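PDB 5DL5: membrane protein from Acinetobacter baumannii AB307-0294, which forms a beta-barrel channel of the OprD porin family in the outer membrane and probably admits small molecules, possibly including antibiotics, into the periplasm. Local coordinates for residues A[54-59]-A[140-145]; A[77-82]-A[107-112]. All coordinates share one frame; numbering follows the deposited sequence.

Both contacts lie in the wall and lumen of one porin barrel, their centres about 8 Å apart. Along the chain the order is 54-59, 77-82, 107-112, 140-145, so interaction 2 falls within the span bracketed by interaction 1. Interaction 2 joins strands 70-83 and 106-118; strand 50-62, which carries 54-59, borders strand 70-83 on its other edge. Interaction 1 packs the 140-145 loop against that wall. The hydroxyls of S56 and S81 link them directly, one detergent, C8E of chain C, touches both, and R109 NH2 donates to P144 O; the inward loop, which probably narrows the channel as in other OprD-family porins, thus rests on three consecutive wall strands.

Interaction 1: residues A[54-59]-A[140-145]; sequences AQSAIV and GRMVPE. With C8E ((hydroxyethyloxy)tri(ethyloxy)octane), chain C; C8E ((hydroxyethyloxy)tri(ethyloxy)octane), chain B.
The R141 guanidinium has two in-plane neighbours: its NH1 donates to G140 O (3.0 Å), approaching from above that carbonyl's plane, and C19 of the chain B detergent lies at its edge. The Q55 amide curls back along its own strand, NE2 donating to S56 O, while OE1 goes to T36. Q55 belongs to the wall of an OprD-family beta-barrel, R141 to a loop folded into its lumen. A54, S56 and I58 point from strand 50-62 toward loop residues 142-144; Q55 and A57 point away and meet the chain C detergent, with A57 CB 3.8 Å from its C17. No hydrogen bond crosses between the segments, so packing holds them together.

M142 makes the largest single contribution to the buried surface. Its chain leaves with CG anti to the carbonyl carbon (chi1 -66°) and bends again at both following torsions, which lays SD 4.0 Å from A54 CB and turns the methyl CE back over the strand. V143 crosses I58 obliquely, CG1 to CG1 4.0 Å, and V143 CG1 lies 3.4 Å from S56 OG, whose polar partner is the hydroxyl of S81 on the next strand. I58 and P144 meet tip to tip, CG2 against the ring carbon CD (3.9 Å). On the lumen side, R141 NE is held by N92 O and NH1 lies close to R420 NH1, consistent with the basic pore lining of this family. The methyl CE of M142 ends 3.3 Å from A54 O.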
loop_
_atom_site.group_PDB
_atom_site.type_symbol
_atom_site.label_atom_id
_atom_site.label_comp_id
_atom_site.label_asym_id
_atom_site.label_seq_id
_atom_site.Cartn_x
_atom_site.Cartn_y
_atom_site.Cartn_z
ATOM N N ALA A 54 -11.954 12.863 -8.972
ATOM C CA ALA A 54 -11.002 13.892 -8.611
ATOM C C ALA A 54 -9.748 13.969 -9.516
ATOM O O ALA A 54 -9.505 13.047 -10.314
ATOM C CB ALA A 54 -10.620 13.739 -7.131
ATOM N N GLN A 55 -9.085 15.148 -9.512
ATOM C CA GLN A 55 -7.877 15.420 -10.254
ATOM C C GLN A 55 -6.816 15.865 -9.274
ATOM O O GLN A 55 -7.111 16.720 -8.410
ATOM C CB GLN A 55 -8.113 16.530 -11.264
ATOM C CG GLN A 55 -6.855 16.965 -12.009
ATOM C CD GLN A 55 -6.345 15.930 -12.964
ATOM O OE1 GLN A 55 -7.148 15.398 -13.742
ATOM N NE2 GLN A 55 -5.041 15.558 -12.870
ATOM N N SER A 56 -5.605 15.320 -9.403
ATOM C CA SER A 56 -4.501 15.673 -8.502
ATOM C C SER A 56 -3.330 16.035 -9.303
ATOM O O SER A 56 -3.157 15.566 -10.435
ATOM C CB SER A 56 -4.064 14.437 -7.672
ATOM O OG SER A 56 -5.124 14.316 -6.757
ATOM N N ALA A 57 -2.462 16.803 -8.660
ATOM C CA ALA A 57 -1.099 17.041 -9.174
ATOM C C ALA A 57 -0.158 16.733 -8.008
ATOM O O ALA A 57 -0.238 17.368 -6.967
ATOM C CB ALA A 57 -0.883 18.467 -9.655
ATOM N N ILE A 58 0.758 15.798 -8.222
ATOM C CA ILE A 58 1.570 15.282 -7.089
ATOM C C ILE A 58 2.993 15.643 -7.423
ATOM O O ILE A 58 3.493 15.241 -8.463
ATOM C CB ILE A 58 1.447 13.775 -6.968
ATOM C CG1 ILE A 58 -0.074 13.398 -6.716
ATOM C CG2 ILE A 58 2.426 13.304 -5.856
ATOM C CD1 ILE A 58 -0.464 12.048 -7.275
ATOM N N VAL A 59 3.635 16.418 -6.561
ATOM C CA VAL A 59 4.938 16.886 -6.852
ATOM C C VAL A 59 5.981 16.140 -6.046
ATOM O O VAL A 59 5.761 15.914 -4.831
ATOM C CB VAL A 59 5.020 18.386 -6.543
ATOM C CG1 VAL A 59 6.393 18.877 -6.881
ATOM C CG2 VAL A 59 4.074 19.109 -7.470
ATOM N N GLY A 140 -2.442 4.103 -3.691
ATOM C CA GLY A 140 -3.473 3.533 -4.646
ATOM C C GLY A 140 -4.770 4.369 -4.749
ATOM O O GLY A 140 -5.835 3.833 -5.122
ATOM N N ARG A 141 -4.732 5.608 -4.272
ATOM C CA ARG A 141 -5.909 6.544 -4.334
ATOM C C ARG A 141 -5.496 7.784 -5.085
ATOM O O ARG A 141 -4.781 7.645 -6.111
ATOM C CB ARG A 141 -6.593 6.828 -2.952
ATOM C CG ARG A 141 -7.115 5.562 -2.286
ATOM C CD ARG A 141 -8.251 4.878 -3.017
ATOM N NE ARG A 141 -8.742 3.752 -2.218
ATOM C CZ ARG A 141 -8.205 2.536 -2.204
ATOM N NH1 ARG A 141 -7.148 2.254 -2.957
ATOM N NH2 ARG A 141 -8.700 1.593 -1.388
ATOM N N MET A 142 -5.881 8.983 -4.651
ATOM C CA MET A 142 -5.521 10.175 -5.472
ATOM C C MET A 142 -4.097 10.675 -5.253
ATOM O O MET A 142 -3.396 11.086 -6.214
ATOM C CB MET A 142 -6.474 11.294 -5.278
ATOM C CG MET A 142 -7.871 11.055 -5.769
ATOM S SD MET A 142 -8.066 10.670 -7.512
ATOM C CE MET A 142 -7.158 12.032 -8.274
ATOM N N VAL A 143 -3.715 10.663 -4.000
ATOM C CA VAL A 143 -2.475 11.270 -3.558
ATOM C C VAL A 143 -1.803 10.361 -2.489
ATOM O O VAL A 143 -2.461 9.642 -1.794
ATOM C CB VAL A 143 -2.690 12.708 -2.988
ATOM C CG1 VAL A 143 -3.145 13.633 -4.096
ATOM C CG2 VAL A 143 -3.745 12.759 -1.881
ATOM N N PRO A 144 -0.488 10.540 -2.290
ATOM C CA PRO A 144 0.235 9.652 -1.333
ATOM C C PRO A 144 0.036 10.023 0.071
ATOM O O PRO A 144 -0.225 11.163 0.448
ATOM C CB PRO A 144 1.707 9.706 -1.794
ATOM C CG PRO A 144 1.791 10.881 -2.782
ATOM C CD PRO A 144 0.411 11.354 -3.130
ATOM N N GLU A 145 0.071 9.012 0.878
ATOM C CA GLU A 145 0.129 9.160 2.304
ATOM C C GLU A 145 1.529 9.620 2.735
ATOM O O GLU A 145 2.527 9.154 2.150
ATOM C CB GLU A 145 -0.246 7.801 2.942
ATOM C CG GLU A 145 -0.122 7.736 4.464
ATOM C CD GLU A 145 -0.465 6.369 5.029
ATOM O OE1 GLU A 145 -0.632 5.413 4.216
ATOM O OE2 GLU A 145 -0.734 6.353 6.269
HETATM C C8 C8E C . -5.628 23.954 -1.343
HETATM O O9 C8E C . -5.964 24.197 -2.706
HETATM C C10 C8E C . -5.588 23.188 -3.671
HETATM C C11 C8E C . -5.684 23.715 -5.098
HETATM O O12 C8E C . -5.101 22.804 -6.045
HETATM C C13 C8E C . -4.119 23.389 -6.921
HETATM C C14 C8E C . -3.664 22.446 -8.041
HETATM O O15 C8E C . -4.812 21.837 -8.599
HETATM C C16 C8E C . -4.642 20.550 -9.208
HETATM C C17 C8E C . -3.819 20.681 -10.457
HETATM O O18 C8E C . -4.163 19.599 -11.337
HETATM C C19 C8E C . -5.042 20.053 -12.376
HETATM C C20 C8E C . -4.385 20.051 -13.704
HETATM O O21 C8E C . -5.474 20.167 -14.616
HETATM C C6 C8E B . -14.304 7.641 5.724
HETATM C C7 C8E B . -14.668 7.315 4.247
HETATM C C8 C8E B . -15.752 6.232 4.032
HETATM O O9 C8E B . -15.556 5.382 2.844
HETATM C C10 C8E B . -15.483 4.033 3.292
HETATM C C11 C8E B . -14.041 3.698 3.714
HETATM O O12 C8E B . -13.802 2.308 3.700
HETATM C C13 C8E B . -13.902 1.635 2.437
HETATM C C14 C8E B . -12.550 1.520 1.785
HETATM O O15 C8E B . -12.218 0.206 1.344
HETATM C C16 C8E B . -12.261 -0.877 2.285
HETATM C C17 C8E B . -11.146 -1.817 1.829
HETATM O O18 C8E B . -11.017 -1.617 0.388
HETATM C C19 C8E B . -9.676 -1.685 -0.115
HETATM C C20 C8E B . -9.722 -1.606 -1.631
HETATM O O21 C8E B . -8.507 -1.932 -2.365
#

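Interaction 2: residues A[77-82]-A[107-112]; sequences VGDGSF and WARGGG. With C8E ((hydroxyethyloxy)tri(ethyloxy)octane), chain C; C8E ((hydroxyethyloxy)tri(ethyloxy)octane), chain D.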
loop_
_atom_site.group_PDB
_atom_site.type_symbol
_atom_site.label_atom_id
_atom_site.label_comp_id
_atom_site.label_asym_id
_atom_site.label_seq_id
_atom_site.Cartn_x
_atom_site.Cartn_y
_atom_site.Cartn_z
ATOM N N VAL A 77 7.763 17.301 -1.039
ATOM C CA VAL A 77 6.702 16.418 -1.564
ATOM C C VAL A 77 5.390 17.103 -1.313
ATOM O O VAL A 77 5.189 17.691 -0.263
ATOM C CB VAL A 77 6.573 15.040 -0.887
ATOM C CG1 VAL A 77 7.716 14.112 -1.271
ATOM C CG2 VAL A 77 6.524 15.173 0.589
ATOM N N GLY A 78 4.485 17.090 -2.264
ATOM C CA GLY A 78 3.190 17.623 -1.952
ATOM C C GLY A 78 2.234 17.364 -3.074
ATOM O O GLY A 78 2.624 16.781 -4.148
ATOM N N ASP A 79 0.990 17.789 -2.854
ATOM C CA ASP A 79 0.020 17.625 -3.924
ATOM C C ASP A 79 -1.018 18.678 -3.767
ATOM O O ASP A 79 -1.265 19.222 -2.663
ATOM C CB ASP A 79 -0.626 16.190 -3.882
ATOM C CG ASP A 79 -0.913 15.691 -2.422
ATOM O OD1 ASP A 79 -1.984 15.966 -1.771
ATOM O OD2 ASP A 79 -0.038 14.901 -1.939
ATOM N N GLY A 80 -1.686 18.934 -4.856
ATOM C CA GLY A 80 -2.902 19.799 -4.801
ATOM C C GLY A 80 -3.956 19.108 -5.677
ATOM O O GLY A 80 -3.609 18.522 -6.715
ATOM N N SER A 81 -5.202 19.163 -5.247
ATOM C CA SER A 81 -6.233 18.410 -5.904
ATOM C C SER A 81 -7.552 19.136 -5.937
ATOM O O SER A 81 -7.745 20.051 -5.110
ATOM C CB SER A 81 -6.434 17.055 -5.199
ATOM O OG SER A 81 -5.212 16.399 -4.986
ATOM N N PHE A 82 -8.480 18.687 -6.796
ATOM C CA PHE A 82 -9.865 19.220 -6.675
ATOM C C PHE A 82 -10.827 18.085 -6.962
ATOM O O PHE A 82 -10.523 17.200 -7.726
ATOM C CB PHE A 82 -10.064 20.473 -7.521
ATOM C CG PHE A 82 -9.704 20.304 -8.975
ATOM C CD1 PHE A 82 -8.390 20.576 -9.442
ATOM C CD2 PHE A 82 -10.659 19.890 -9.889
ATOM C CE1 PHE A 82 -8.074 20.447 -10.827
ATOM C CE2 PHE A 82 -10.334 19.722 -11.218
ATOM C CZ PHE A 82 -9.056 20.046 -11.701
ATOM N N TRP A 107 -8.003 20.730 -2.160
ATOM C CA TRP A 107 -7.145 20.602 -1.034
ATOM C C TRP A 107 -5.695 20.463 -1.475
ATOM O O TRP A 107 -5.371 20.041 -2.579
ATOM C CB TRP A 107 -7.514 19.309 -0.194
ATOM C CG TRP A 107 -7.551 17.972 -0.960
ATOM C CD1 TRP A 107 -6.648 16.966 -0.889
ATOM C CD2 TRP A 107 -8.577 17.515 -1.922
ATOM N NE1 TRP A 107 -7.020 15.890 -1.760
ATOM C CE2 TRP A 107 -8.193 16.243 -2.399
ATOM C CE3 TRP A 107 -9.775 18.053 -2.377
ATOM C CZ2 TRP A 107 -8.975 15.534 -3.322
ATOM C CZ3 TRP A 107 -10.527 17.362 -3.285
ATOM C CH2 TRP A 107 -10.139 16.116 -3.738
ATOM N N ALA A 108 -4.846 20.686 -0.504
ATOM C CA ALA A 108 -3.424 20.716 -0.656
ATOM C C ALA A 108 -2.771 20.116 0.595
ATOM O O ALA A 108 -3.224 20.354 1.738
ATOM C CB ALA A 108 -2.946 22.160 -0.897
ATOM N N ARG A 109 -1.693 19.381 0.356
ATOM C CA ARG A 109 -0.990 18.623 1.401
ATOM C C ARG A 109 0.507 18.512 1.026
ATOM O O ARG A 109 0.852 18.602 -0.136
ATOM C CB ARG A 109 -1.527 17.226 1.555
ATOM C CG ARG A 109 -3.035 17.041 1.759
ATOM C CD ARG A 109 -3.524 15.698 1.323
ATOM N NE ARG A 109 -2.982 14.534 2.001
ATOM C CZ ARG A 109 -2.036 13.755 1.535
ATOM N NH1 ARG A 109 -1.506 13.946 0.342
ATOM N NH2 ARG A 109 -1.612 12.734 2.291
ATOM N N GLY A 110 1.393 18.407 2.036
ATOM C CA GLY A 110 2.756 17.878 1.894
ATOM C C GLY A 110 3.714 18.675 2.806
ATOM O O GLY A 110 3.273 19.239 3.770
ATOM N N GLY A 111 4.979 18.770 2.451
ATOM C CA GLY A 111 5.979 19.377 3.285
ATOM C C GLY A 111 7.338 19.077 2.718
ATOM O O GLY A 111 7.493 18.653 1.570
ATOM N N GLY A 112 8.330 19.318 3.490
ATOM C CA GLY A 112 9.758 19.255 3.056
ATOM C C GLY A 112 10.516 18.352 4.000
ATOM O O GLY A 112 10.001 17.866 5.106
HETATM C C8 C8E C . -5.628 23.954 -1.343
HETATM O O9 C8E C . -5.964 24.197 -2.706
HETATM C C10 C8E C . -5.588 23.188 -3.671
HETATM C C11 C8E C . -5.684 23.715 -5.098
HETATM O O12 C8E C . -5.101 22.804 -6.045
HETATM C C13 C8E C . -4.119 23.389 -6.921
HETATM C C14 C8E C . -3.664 22.446 -8.041
HETATM O O15 C8E C . -4.812 21.837 -8.599
HETATM C C16 C8E C . -4.642 20.550 -9.208
HETATM C C17 C8E C . -3.819 20.681 -10.457
HETATM O O18 C8E C . -4.163 19.599 -11.337
HETATM C C19 C8E C . -5.042 20.053 -12.376
HETATM C C20 C8E C . -4.385 20.051 -13.704
HETATM O O21 C8E C . -5.474 20.167 -14.616
HETATM C C1 C8E D . -7.985 25.521 -7.100
HETATM C C2 C8E D . -8.922 24.501 -7.708
HETATM C C3 C8E D . -8.883 24.222 -9.243
HETATM C C4 C8E D . -7.502 24.170 -9.832
HETATM C C5 C8E D . -7.322 24.127 -11.336
HETATM C C6 C8E D . -5.932 24.675 -11.648
HETATM C C7 C8E D . -5.270 23.845 -12.721
HETATM O O HOH W 1 -3.996 17.185 -2.950
#
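R109 NH1 sits between the two carboxylate oxygens of D79, 3.0 Å from OD1 and 2.9 Å from OD2. The hydrogen bond to OD1 uses its syn lone pair and lies in the guanidinium plane; carboxylate and guanidinium planes are 17° apart, so this salt bridge is nearly flat although one nitrogen makes it. D79 reaches it with CG in the crowded position between backbone N and carbonyl carbon (chi1 39°). Farther along, S81 CB lies over one face of the W107 indole, 3.8 Å from the centroid of the six-membered ring, a CH-pi contact. Water 1 bridges the two clusters: it donates to D79 OD1 (2.6 Å) and W107 O and accepts from S81 OG; the S81 hydroxyl also hydrogen-bonds that of S56.

Beneath lies regular antiparallel pairing. V77-G111, D79-R109 and S81-W107 are hydrogen-bonded pairs, D79 N to R109 O being 2.8 Å. At the non-hydrogen-bonded pair G78-G110 the CA atoms approach to 3.9 Å, and the backbone angles of G110 by themselves call for glycine. On the other face of the sheet, A108 CB meets C8 of the chain C detergent at 3.3 Å, and F82 lies against the detergents of chains C and D.

Y146 OH binds D79 OD2, while P144 O and Q175 O take NH2 and NE of R109, tying the buried charge pair to strand 146-148 and the neighbouring loops. In the barrel wall, strand 70-83 lies between strands 106-118 and 50-62, its G78, G80 and F82 backbones hydrogen-bonded to V59, A57 and Q55.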